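Local structure of TetR transcriptional regulator (Chloroflexus aurantiacus, 3QBM) at residues 23-28 against 107-112; 54-59 against 118-123; 16-21 against 99-104. The protein probably binds DNA through an N-terminal helix-turn-helix domain and regulates transcription, as a dimeric member of the TetR family. All coordinates share one frame; numbering follows the deposited sequence.

Contact 1 of 3, residues 23-28 against 107-112. With MG (magnesium ion), chain C.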
ATOM      1  N   SER A  23       5.824   9.699  -9.669  1.00 20.19           N
ATOM      2  CA  SER A  23       7.200   9.847  -9.249  1.00 20.86           C
ATOM      3  C   SER A  23       7.355  10.323  -7.816  1.00 20.59           C
ATOM      4  O   SER A  23       8.475  10.470  -7.327  1.00 22.80           O
ATOM      5  CB  SER A  23       7.926  10.820 -10.205  1.00 21.79           C
ATOM      6  OG  SER A  23       7.911  10.281 -11.499  1.00 29.65           O
ATOM      7  N   GLY A  24       6.236  10.563  -7.150  1.00 17.19           N
ATOM      8  CA  GLY A  24       6.234  11.010  -5.793  1.00 19.32           C
ATOM      9  C   GLY A  24       6.438  12.514  -5.700  1.00 21.01           C
ATOM     10  O   GLY A  24       6.700  13.204  -6.692  1.00 22.62           O
ATOM     11  N   TYR A  25       6.346  13.002  -4.475  1.00 21.87           N
ATOM     12  CA  TYR A  25       6.533  14.420  -4.171  1.00 24.72           C
ATOM     13  C   TYR A  25       8.030  14.778  -4.236  1.00 24.79           C
ATOM     14  O   TYR A  25       8.429  15.670  -4.980  1.00 26.53           O
ATOM     15  CB  TYR A  25       5.854  14.747  -2.826  1.00 22.17           C
ATOM     16  CG  TYR A  25       4.339  14.445  -2.858  1.00 29.13           C
ATOM     17  CD1 TYR A  25       3.431  15.395  -3.315  1.00 23.36           C
ATOM     18  CD2 TYR A  25       3.822  13.208  -2.467  1.00 29.94           C
ATOM     19  CE1 TYR A  25       2.054  15.129  -3.390  1.00 20.61           C
ATOM     20  CE2 TYR A  25       2.441  12.938  -2.568  1.00 32.78           C
ATOM     21  CZ  TYR A  25       1.578  13.920  -3.028  1.00 31.22           C
ATOM     22  OH  TYR A  25       0.218  13.737  -3.134  1.00 29.19           O
ATOM     23  N   ALA A  26       8.896  14.040  -3.552  1.00 26.47           N
ATOM     24  CA  ALA A  26      10.328  14.386  -3.588  1.00 26.27           C
ATOM     25  C   ALA A  26      10.941  14.121  -4.972  1.00 28.33           C
ATOM     26  O   ALA A  26      11.858  14.824  -5.413  1.00 29.05           O
ATOM     27  CB  ALA A  26      11.102  13.608  -2.501  1.00 28.42           C
ATOM     28  N   GLY A  27      10.415  13.127  -5.668  1.00 24.51           N
ATOM     29  CA  GLY A  27      10.938  12.731  -6.975  1.00 24.00           C
ATOM     30  C   GLY A  27      10.414  13.486  -8.183  1.00 24.20           C
ATOM     31  O   GLY A  27      10.815  13.184  -9.292  1.00 26.98           O
ATOM     32  N   THR A  28       9.496  14.429  -7.980  1.00 20.18           N
ATOM     33  CA  THR A  28       8.926  15.250  -9.050  1.00 19.70           C
ATOM     34  C   THR A  28       9.601  16.627  -8.912  1.00 24.09           C
ATOM     35  O   THR A  28       9.394  17.303  -7.901  1.00 24.12           O
ATOM     36  CB  THR A  28       7.382  15.367  -8.926  1.00 19.29           C
ATOM     37  OG1 THR A  28       6.760  14.094  -9.192  1.00 18.55           O
ATOM     38  CG2 THR A  28       6.788  16.408  -9.902  1.00 19.43           C
ATOM     39  N   LEU A 107      -3.346   5.672  -1.516  1.00 14.05           N
ATOM     40  CA  LEU A 107      -2.311   4.669  -1.282  1.00 14.61           C
ATOM     41  C   LEU A 107      -0.922   5.244  -1.564  1.00 14.96           C
ATOM     42  O   LEU A 107      -0.003   5.124  -0.742  1.00 13.86           O
ATOM     43  CB  LEU A 107      -2.556   3.427  -2.152  1.00 13.22           C
ATOM     44  CG  LEU A 107      -1.518   2.306  -2.232  1.00 13.09           C
ATOM     45  CD1 LEU A 107      -1.278   1.680  -0.855  1.00 13.48           C
ATOM     46  CD2 LEU A 107      -1.879   1.228  -3.296  1.00 14.05           C
ATOM     47  N   ASN A 108      -0.740   5.819  -2.738  1.00 13.27           N
ATOM     48  CA  ASN A 108       0.574   6.308  -3.107  1.00 10.70           C
ATOM     49  C   ASN A 108       1.086   7.413  -2.142  1.00 12.55           C
ATOM     50  O   ASN A 108       2.269   7.420  -1.759  1.00 13.76           O
ATOM     51  CB  ASN A 108       0.564   6.824  -4.540  1.00 12.89           C
ATOM     52  CG  ASN A 108       0.372   5.728  -5.578  1.00 12.93           C
ATOM     53  OD1 ASN A 108       0.440   4.524  -5.284  1.00 15.10           O
ATOM     54  ND2 ASN A 108       0.098   6.152  -6.813  1.00 17.48           N
ATOM     55  N   THR A 109       0.217   8.356  -1.754  1.00 12.15           N
ATOM     56  CA  THR A 109       0.597   9.437  -0.857  1.00 12.64           C
ATOM     57  C   THR A 109       0.786   8.908   0.559  1.00 13.96           C
ATOM     58  O   THR A 109       1.648   9.412   1.268  1.00 14.34           O
ATOM     59  CB  THR A 109      -0.414  10.600  -0.879  1.00 13.20           C
ATOM     60  OG1 THR A 109      -0.581  11.088  -2.228  1.00 15.79           O
ATOM     61  CG2 THR A 109       0.010  11.737   0.074  1.00 15.24           C
ATOM     62  N   ALA A 110       0.051   7.851   0.945  1.00 14.27           N
ATOM     63  CA  ALA A 110       0.229   7.257   2.256  1.00 15.56           C
ATOM     64  C   ALA A 110       1.648   6.766   2.432  1.00 13.66           C
ATOM     65  O   ALA A 110       2.243   7.040   3.455  1.00 13.55           O
ATOM     66  CB  ALA A 110      -0.735   6.062   2.477  1.00 15.58           C
ATOM     67  N   ILE A 111       2.143   5.969   1.479  1.00 12.11           N
ATOM     68  CA  ILE A 111       3.474   5.393   1.609  1.00 14.42           C
ATOM     69  C   ILE A 111       4.563   6.476   1.701  1.00 15.63           C
ATOM     70  O   ILE A 111       5.501   6.359   2.488  1.00 15.19           O
ATOM     71  CB  ILE A 111       3.780   4.375   0.483  1.00 13.86           C
ATOM     72  CG1 ILE A 111       3.263   2.981   0.858  1.00 18.63           C
ATOM     73  CG2 ILE A 111       5.285   4.247   0.219  1.00 15.94           C
ATOM     74  CD1 ILE A 111       1.895   2.936   1.361  1.00 25.04           C
ATOM     75  N   GLU A 112       4.432   7.550   0.919  1.00 16.28           N
ATOM     76  CA  GLU A 112       5.436   8.614   0.985  1.00 17.43           C
ATOM     77  C   GLU A 112       5.340   9.460   2.245  1.00 15.49           C
ATOM     78  O   GLU A 112       6.361   9.746   2.899  1.00 15.06           O
ATOM     79  CB  GLU A 112       5.345   9.547  -0.219  1.00 19.76           C
ATOM     80  CG  GLU A 112       6.515  10.581  -0.208  1.00 24.87           C
ATOM     81  CD  GLU A 112       6.838  11.196  -1.562  1.00 25.99           C
ATOM     82  OE1 GLU A 112       6.021  11.067  -2.485  1.00 26.36           O
ATOM     83  OE2 GLU A 112       7.942  11.780  -1.703  1.00 29.89           O
TER
HETATM   84 MG    MG C 200       6.559   5.691   4.080  1.00 16.74          MG
HETATM   85  O   HOH W   1       9.370  10.832  -4.291  1.00 27.48           O
HETATM   86  O   HOH W   2       7.486   7.750   4.325  1.00 15.57           O
HETATM   87  O   HOH W   3       5.522   3.889   4.075  1.00 12.20           O
HETATM   88  O   HOH W   4       7.931   4.944   2.852  1.00 14.09           O
HETATM   89  O   HOH W   5       7.641   5.149   5.841  1.00 17.09           O
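Hydrogen bonds to a carboxylate dominate the meeting of the turn after helix 2-23 with helix 105-113. Glu112, its CG anti to the backbone N (chi1 -174°) and its chain extended beyond, spans the gap and presents both oxygens to consecutive amides. Tyr25 N donates to Glu112 OE1 at 2.8 Å and Ala26 N to Glu112 OE2 at 3.1 Å; both bonds are nearly straight and both use syn lone pairs. Gly27 N donates to water 1, which lies within bonding distance of Glu112 OE2 and Ser23 O.

A second polar approach lies at the tip of the Tyr25 ring, where Tyr25 OH is 2.9 Å from Thr109 OG1, within hydrogen-bonding distance, the two side chains crossing at about a right angle. The firm partner of Thr109 OG1 is Pro105 O in its own helix.

Packing is slighter. Glu112 OE1 lies at the edge of the Tyr25 ring, 3.1 Å from Tyr25 CD2, while Phe20 stacks on the ring. At Gly24, which has positive phi, a side chain would run into Glu112 OE1.

On the helix, Ile111 O binds magnesium at 2.0 Å, with four waters and Asp114 OD1 completing its shell; water 2 also donates to Glu112 O. Two peptide N-H donors, probably with a water, satisfy the Glu112 carboxylate and would probably favour its ionised form. The paired bonds join the loop to helix 105-113.

Contact 2 of 3, residues 54-59 against 118-123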
ATOM      1  N   LEU A  54       1.949  23.761  -3.388  1.00 20.61           N
ATOM      2  CA  LEU A  54       1.460  23.146  -4.637  1.00 19.73           C
ATOM      3  C   LEU A  54       1.157  21.666  -4.401  1.00 19.72           C
ATOM      4  O   LEU A  54       0.081  21.181  -4.768  1.00 20.94           O
ATOM      5  CB  LEU A  54       2.459  23.321  -5.794  1.00 20.47           C
ATOM      6  CG  LEU A  54       2.232  22.521  -7.093  1.00 20.91           C
ATOM      7  CD1 LEU A  54       0.800  22.648  -7.628  1.00 21.15           C
ATOM      8  CD2 LEU A  54       3.209  22.921  -8.155  1.00 23.77           C
ATOM      9  N   ALA A  55       2.072  20.967  -3.730  1.00 18.09           N
ATOM     10  CA  ALA A  55       1.867  19.561  -3.411  1.00 17.07           C
ATOM     11  C   ALA A  55       0.553  19.334  -2.644  1.00 17.56           C
ATOM     12  O   ALA A  55      -0.198  18.383  -2.910  1.00 16.97           O
ATOM     13  CB  ALA A  55       3.070  19.045  -2.607  1.00 16.00           C
ATOM     14  N   LEU A  56       0.282  20.188  -1.662  1.00 20.83           N
ATOM     15  CA  LEU A  56      -0.955  20.118  -0.869  1.00 21.10           C
ATOM     16  C   LEU A  56      -2.179  20.357  -1.712  1.00 23.74           C
ATOM     17  O   LEU A  56      -3.192  19.655  -1.580  1.00 22.16           O
ATOM     18  CB  LEU A  56      -0.945  21.096   0.303  1.00 23.32           C
ATOM     19  CG  LEU A  56       0.073  20.857   1.418  1.00 24.34           C
ATOM     20  CD1 LEU A  56       0.095  22.028   2.410  1.00 28.15           C
ATOM     21  CD2 LEU A  56      -0.154  19.475   2.130  1.00 24.31           C
ATOM     22  N   ALA A  57      -2.106  21.344  -2.599  1.00 22.31           N
ATOM     23  CA  ALA A  57      -3.234  21.625  -3.474  1.00 23.43           C
ATOM     24  C   ALA A  57      -3.450  20.465  -4.455  1.00 22.26           C
ATOM     25  O   ALA A  57      -4.596  20.075  -4.700  1.00 17.26           O
ATOM     26  CB  ALA A  57      -3.017  22.919  -4.199  1.00 22.67           C
ATOM     27  N   ALA A  58      -2.347  19.906  -4.965  1.00 22.63           N
ATOM     28  CA  ALA A  58      -2.357  18.743  -5.871  1.00 22.11           C
ATOM     29  C   ALA A  58      -2.973  17.524  -5.192  1.00 23.43           C
ATOM     30  O   ALA A  58      -3.712  16.778  -5.847  1.00 26.01           O
ATOM     31  CB  ALA A  58      -0.940  18.402  -6.382  1.00 19.97           C
ATOM     32  N   PHE A  59      -2.680  17.294  -3.905  1.00 20.76           N
ATOM     33  CA  PHE A  59      -3.357  16.202  -3.204  1.00 20.93           C
ATOM     34  C   PHE A  59      -4.863  16.473  -3.038  1.00 23.21           C
ATOM     35  O   PHE A  59      -5.697  15.587  -3.292  1.00 24.56           O
ATOM     36  CB  PHE A  59      -2.789  15.916  -1.831  1.00 18.39           C
ATOM     37  CG  PHE A  59      -3.458  14.745  -1.160  1.00 16.99           C
ATOM     38  CD1 PHE A  59      -3.045  13.467  -1.440  1.00 19.09           C
ATOM     39  CD2 PHE A  59      -4.566  14.929  -0.328  1.00 23.96           C
ATOM     40  CE1 PHE A  59      -3.709  12.375  -0.881  1.00 20.24           C
ATOM     41  CE2 PHE A  59      -5.225  13.851   0.239  1.00 20.70           C
ATOM     42  CZ  PHE A  59      -4.799  12.595  -0.020  1.00 17.09           C
ATOM     43  N   PRO A 118       3.704  15.350   8.021  1.00 20.56           N
ATOM     44  CA  PRO A 118       2.498  15.449   8.825  1.00 21.60           C
ATOM     45  C   PRO A 118       1.263  16.012   8.081  1.00 20.67           C
ATOM     46  O   PRO A 118       0.152  15.527   8.285  1.00 18.88           O
ATOM     47  CB  PRO A 118       2.930  16.385   9.950  1.00 25.26           C
ATOM     48  CG  PRO A 118       4.366  16.028  10.157  1.00 26.96           C
ATOM     49  CD  PRO A 118       4.899  15.768   8.785  1.00 26.49           C
HETATM   50  N   MSE A 119       1.447  17.024   7.242  1.00 22.34           N
HETATM   51  CA  MSE A 119       0.297  17.671   6.599  1.00 22.62           C
HETATM   52  C   MSE A 119      -0.322  16.781   5.538  1.00 20.71           C
HETATM   53  O   MSE A 119      -1.548  16.668   5.493  1.00 20.56           O
HETATM   54  CB  MSE A 119       0.623  19.071   6.047  1.00 21.07           C
HETATM   55  CG  MSE A 119       0.811  20.107   7.138  1.00 26.32           C
HETATM   56 SE   MSE A 119       1.323  21.831   6.348  0.75 30.19          SE
HETATM   57  CE  MSE A 119      -0.469  22.320   5.722  1.00 25.43           C
ATOM     58  N   LEU A 120       0.494  16.135   4.702  1.00 21.49           N
ATOM     59  CA  LEU A 120      -0.041  15.154   3.760  1.00 17.97           C
ATOM     60  C   LEU A 120      -0.637  13.945   4.492  1.00 20.16           C
ATOM     61  O   LEU A 120      -1.685  13.450   4.096  1.00 19.57           O
ATOM     62  CB  LEU A 120       0.986  14.682   2.741  1.00 17.08           C
ATOM     63  CG  LEU A 120       1.218  15.672   1.599  1.00 20.12           C
ATOM     64  CD1 LEU A 120       2.400  15.235   0.761  1.00 21.74           C
ATOM     65  CD2 LEU A 120      -0.036  15.767   0.774  1.00 17.86           C
ATOM     66  N   ARG A 121       0.033  13.467   5.540  1.00 19.09           N
ATOM     67  CA  ARG A 121      -0.477  12.345   6.319  1.00 17.97           C
ATOM     68  C   ARG A 121      -1.883  12.646   6.851  1.00 20.84           C
ATOM     69  O   ARG A 121      -2.787  11.796   6.790  1.00 18.57           O
ATOM     70  CB  ARG A 121       0.497  11.983   7.469  1.00 20.90           C
ATOM     71  CG  ARG A 121       0.038  10.802   8.317  1.00 23.62           C
ATOM     72  CD  ARG A 121       1.108  10.315   9.286  1.00 28.89           C
ATOM     73  NE  ARG A 121       1.374  11.310  10.312  1.00 27.07           N
ATOM     74  CZ  ARG A 121       2.543  11.928  10.537  1.00 44.45           C
ATOM     75  NH1 ARG A 121       3.647  11.689   9.810  1.00 45.67           N
ATOM     76  NH2 ARG A 121       2.617  12.805  11.533  1.00 38.04           N
ATOM     77  N   GLU A 122      -2.083  13.868   7.341  1.00 19.28           N
ATOM     78  CA  GLU A 122      -3.365  14.261   7.894  1.00 21.25           C
ATOM     79  C   GLU A 122      -4.430  14.287   6.812  1.00 21.50           C
ATOM     80  O   GLU A 122      -5.582  13.937   7.051  1.00 23.46           O
ATOM     81  CB  GLU A 122      -3.267  15.641   8.560  1.00 22.94           C
ATOM     82  CG  GLU A 122      -4.545  15.980   9.305  1.00 30.81           C
ATOM     83  CD  GLU A 122      -4.436  17.261  10.124  1.00 46.36           C
ATOM     84  OE1 GLU A 122      -3.704  18.187   9.710  1.00 42.61           O
ATOM     85  OE2 GLU A 122      -5.102  17.341  11.177  1.00 56.19           O
ATOM     86  N   ARG A 123      -4.043  14.734   5.621  1.00 21.43           N
ATOM     87  CA  ARG A 123      -4.952  14.748   4.473  1.00 22.29           C
ATOM     88  C   ARG A 123      -5.333  13.327   4.004  1.00 22.00           C
ATOM     89  O   ARG A 123      -6.499  13.071   3.674  1.00 17.80           O
ATOM     90  CB  ARG A 123      -4.335  15.546   3.339  1.00 21.06           C
ATOM     91  CG  ARG A 123      -4.599  17.038   3.446  1.00 25.74           C
ATOM     92  CD  ARG A 123      -3.693  17.778   2.504  1.00 32.10           C
ATOM     93  NE  ARG A 123      -4.286  19.014   2.005  1.00 31.32           N
ATOM     94  CZ  ARG A 123      -4.274  20.194   2.615  1.00 31.09           C
ATOM     95  NH1 ARG A 123      -3.711  20.371   3.797  1.00 26.77           N
ATOM     96  NH2 ARG A 123      -4.831  21.229   2.003  1.00 30.17           N
TER
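Helix segments 54-59 and 118-123 run almost parallel, 8° between their directions and 10.7 Å between their axes, with Leu56 and Leu120 nearest in register. Leu56 spreads its methyls over three side chains. Leu56 CD1 meets the selenomethionine methyl, Met119 CE, at 3.4 Å, tighter than usual; the bend of Met119 at chi3 (77°) turns that methyl inward. Leu56 CD2 sits against Leu120 CD2 at 3.9 Å and against the aliphatic part of Arg123.

Arg123 crosses Leu56 at about a right angle, so that Leu56 CB lies over the centre of one guanidinium face. Asp60 meets its charge in a salt bridge with Arg123 NH2. Phe59, with CG anti to the backbone N (chi1 -177°), points toward helix 118-144: Phe59 CE2 touches Arg123 CB at 3.6 Å, and Phe59 CB touches Leu120 CD2. Its ring also packs on Ile106 and Thr109 of helix 105-113. An alanine here would remove the ring and would probably loosen the packing on Arg123 and helix 105-113. Apart from the Arg123 guanidinium the join of helix 51-74 to helix 118-144 is apolar, without a hydrogen bond across it, and rests on burial of Leu120 and Phe59, with Leu56 partly exposed.

Contact 3 of 3, residues 16-21 against 99-104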
ATOM      1  N   ALA A  16       0.235  18.723 -11.732  1.00 21.46           N
ATOM      2  CA  ALA A  16       1.158  18.382 -10.631  1.00 21.55           C
ATOM      3  C   ALA A  16       0.717  17.055 -10.020  1.00 19.39           C
ATOM      4  O   ALA A  16       1.539  16.166  -9.795  1.00 19.01           O
ATOM      5  CB  ALA A  16       1.169  19.453  -9.578  1.00 18.81           C
ATOM      6  N   ALA A  17      -0.588  16.919  -9.795  1.00 20.21           N
ATOM      7  CA  ALA A  17      -1.133  15.695  -9.183  1.00 20.05           C
ATOM      8  C   ALA A  17      -0.748  14.454  -9.950  1.00 21.15           C
ATOM      9  O   ALA A  17      -0.341  13.449  -9.353  1.00 18.57           O
ATOM     10  CB  ALA A  17      -2.684  15.759  -9.016  1.00 21.61           C
ATOM     11  N   ALA A  18      -0.855  14.508 -11.271  1.00 23.48           N
ATOM     12  CA  ALA A  18      -0.539  13.336 -12.097  1.00 22.17           C
ATOM     13  C   ALA A  18       0.927  12.996 -12.006  1.00 18.96           C
ATOM     14  O   ALA A  18       1.287  11.827 -11.889  1.00 20.35           O
ATOM     15  CB  ALA A  18      -0.961  13.550 -13.557  1.00 23.88           C
ATOM     16  N   LEU A  19       1.807  14.011 -12.009  1.00 17.95           N
ATOM     17  CA  LEU A  19       3.219  13.730 -11.896  1.00 16.86           C
ATOM     18  C   LEU A  19       3.577  13.167 -10.507  1.00 19.59           C
ATOM     19  O   LEU A  19       4.395  12.248 -10.392  1.00 18.75           O
ATOM     20  CB  LEU A  19       4.054  14.996 -12.150  1.00 19.18           C
ATOM     21  CG  LEU A  19       4.067  15.496 -13.607  1.00 23.60           C
ATOM     22  CD1 LEU A  19       4.589  16.949 -13.710  1.00 21.64           C
ATOM     23  CD2 LEU A  19       4.918  14.577 -14.464  1.00 27.50           C
ATOM     24  N   PHE A  20       3.021  13.771  -9.456  1.00 19.59           N
ATOM     25  CA  PHE A  20       3.344  13.345  -8.093  1.00 20.50           C
ATOM     26  C   PHE A  20       2.852  11.905  -7.863  1.00 18.66           C
ATOM     27  O   PHE A  20       3.441  11.150  -7.102  1.00 17.12           O
ATOM     28  CB  PHE A  20       2.665  14.221  -7.035  1.00 21.23           C
ATOM     29  CG  PHE A  20       3.167  15.621  -6.943  1.00 17.10           C
ATOM     30  CD1 PHE A  20       4.515  15.907  -6.895  1.00 20.31           C
ATOM     31  CD2 PHE A  20       2.268  16.672  -6.772  1.00 22.53           C
ATOM     32  CE1 PHE A  20       4.955  17.199  -6.752  1.00 18.19           C
ATOM     33  CE2 PHE A  20       2.714  17.958  -6.617  1.00 21.45           C
ATOM     34  CZ  PHE A  20       4.036  18.228  -6.616  1.00 17.41           C
ATOM     35  N   ASN A  21       1.755  11.548  -8.507  1.00 18.93           N
ATOM     36  CA  ASN A  21       1.183  10.215  -8.317  1.00 19.22           C
ATOM     37  C   ASN A  21       2.088   9.077  -8.807  1.00 20.37           C
ATOM     38  O   ASN A  21       2.056   7.944  -8.260  1.00 19.99           O
ATOM     39  CB  ASN A  21      -0.174  10.105  -8.993  1.00 19.46           C
ATOM     40  CG  ASN A  21      -1.023   9.033  -8.380  1.00 20.24           C
ATOM     41  OD1 ASN A  21      -1.004   8.868  -7.168  1.00 19.29           O
ATOM     42  ND2 ASN A  21      -1.796   8.305  -9.210  1.00 16.91           N
ATOM     43  N   PRO A  99      -7.779   6.264 -10.470  1.00 19.16           N
ATOM     44  CA  PRO A  99      -8.403   7.580 -10.328  1.00 20.49           C
ATOM     45  C   PRO A  99      -7.641   8.638 -11.102  1.00 22.41           C
ATOM     46  O   PRO A  99      -8.239   9.542 -11.687  1.00 20.91           O
ATOM     47  CB  PRO A  99      -8.361   7.836  -8.823  1.00 21.74           C
ATOM     48  CG  PRO A  99      -8.274   6.534  -8.251  1.00 25.22           C
ATOM     49  CD  PRO A  99      -7.371   5.766  -9.150  1.00 22.68           C
ATOM     50  N   LEU A 100      -6.326   8.511 -11.092  1.00 22.69           N
ATOM     51  CA  LEU A 100      -5.501   9.221 -12.063  1.00 26.03           C
ATOM     52  C   LEU A 100      -4.257   8.384 -12.427  1.00 23.12           C
ATOM     53  O   LEU A 100      -4.006   7.335 -11.825  1.00 24.37           O
ATOM     54  CB  LEU A 100      -5.208  10.623 -11.580  1.00 30.37           C
ATOM     55  CG  LEU A 100      -4.354  10.887 -10.370  1.00 33.21           C
ATOM     56  CD1 LEU A 100      -2.928  10.603 -10.747  1.00 44.67           C
ATOM     57  CD2 LEU A 100      -4.470  12.365  -9.938  1.00 33.70           C
ATOM     58  N   VAL A 101      -3.515   8.836 -13.424  1.00 20.27           N
ATOM     59  CA  VAL A 101      -2.360   8.091 -13.921  1.00 24.28           C
ATOM     60  C   VAL A 101      -1.411   7.736 -12.769  1.00 17.51           C
ATOM     61  O   VAL A 101      -1.109   8.553 -11.961  1.00 16.87           O
ATOM     62  CB  VAL A 101      -1.594   8.899 -14.949  1.00 26.30           C
ATOM     63  CG1 VAL A 101      -0.808  10.012 -14.245  1.00 32.35           C
ATOM     64  CG2 VAL A 101      -0.681   7.979 -15.791  1.00 37.04           C
ATOM     65  N   GLY A 102      -1.011   6.488 -12.677  1.00 20.95           N
ATOM     66  CA  GLY A 102      -0.117   6.041 -11.605  1.00 18.19           C
ATOM     67  C   GLY A 102      -0.747   5.359 -10.408  1.00 17.70           C
ATOM     68  O   GLY A 102      -0.038   5.000  -9.487  1.00 21.90           O
ATOM     69  N   GLY A 103      -2.056   5.129 -10.409  1.00 16.89           N
ATOM     70  CA  GLY A 103      -2.701   4.357  -9.359  1.00 15.54           C
ATOM     71  C   GLY A 103      -3.529   5.157  -8.371  1.00 17.07           C
ATOM     72  O   GLY A 103      -3.966   6.279  -8.675  1.00 16.93           O
ATOM     73  N   CYS A 104      -3.804   4.567  -7.210  1.00 15.63           N
ATOM     74  CA  CYS A 104      -4.555   5.269  -6.155  1.00 14.12           C
ATOM     75  C   CYS A 104      -3.694   6.326  -5.477  1.00 15.06           C
ATOM     76  O   CYS A 104      -2.680   5.985  -4.868  1.00 14.19           O
ATOM     77  CB  CYS A 104      -5.102   4.299  -5.082  1.00 16.27           C
ATOM     78  SG  CYS A 104      -5.963   5.118  -3.771  1.00 18.02           S
TER
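Asn21 and Leu100 reach toward each other tip to tip. With CG anti to the backbone N (chi1 -156°), Asn21 extends its amide from helix 2-23 into the concave side of the loop. Asn21 ND2 donates to Val101 O at 2.8 Å and to Gly103 O at 3.0 Å. Both acceptors lie close to the amide plane, so the pair of bonds fixes the rotation of that group, although the nitrogen stands well above each carbonyl plane. The other end of the amide is occupied too: Asn21 OD1 accepts from Asn108 ND2, which also bonds to Gly102 O.

Leu100 holds CG in the crowded position between backbone N and carbonyl carbon (chi1 67°), and chi2 (73°) turns its methyls to two neighbours. Leu100 CD1 presses on the amide, 3.0 Å from Asn21 ND2, whereas Leu100 CD2 rests on Ala17 CB at 3.9 Å. One residue further on, Val101 CG1 lies against Ala18 CB at 3.6 Å, where the small alanine lets the loop come close.

At Gly102 a CB would jam against the preceding carbonyl O and sit tightly against Asn21 O. The arrangement is a type II beta turn, Leu100 to Gly103, whose carbonyls are bonded by Asn21 and which runs into Cys104, the N-cap of helix 105-113.

Overall arrangement
All three contacts join the N-terminal part of the chain, with its predicted DNA-binding motif, to the C-terminal helices, and they touch one another. Contact 3 is buried, contact 2 partly so, and contact 1 lies at the surface near the second subunit and a magnesium ion. Contacts 1 and 3 use neighbouring parts of the same two elements, the end of helix 2-23 with its following turn and helix 105-113 with the loop before it; Asn108 connects them. Contact 2 instead pairs helices 51-74 and 118-144, and reaches contact 1 where Phe59 packs on Tyr25 and Thr109. The chemistry shifts accordingly, from a carboxylate gripping amides, to largely apolar helix packing, to a buried side-chain amide bonded to carbonyls.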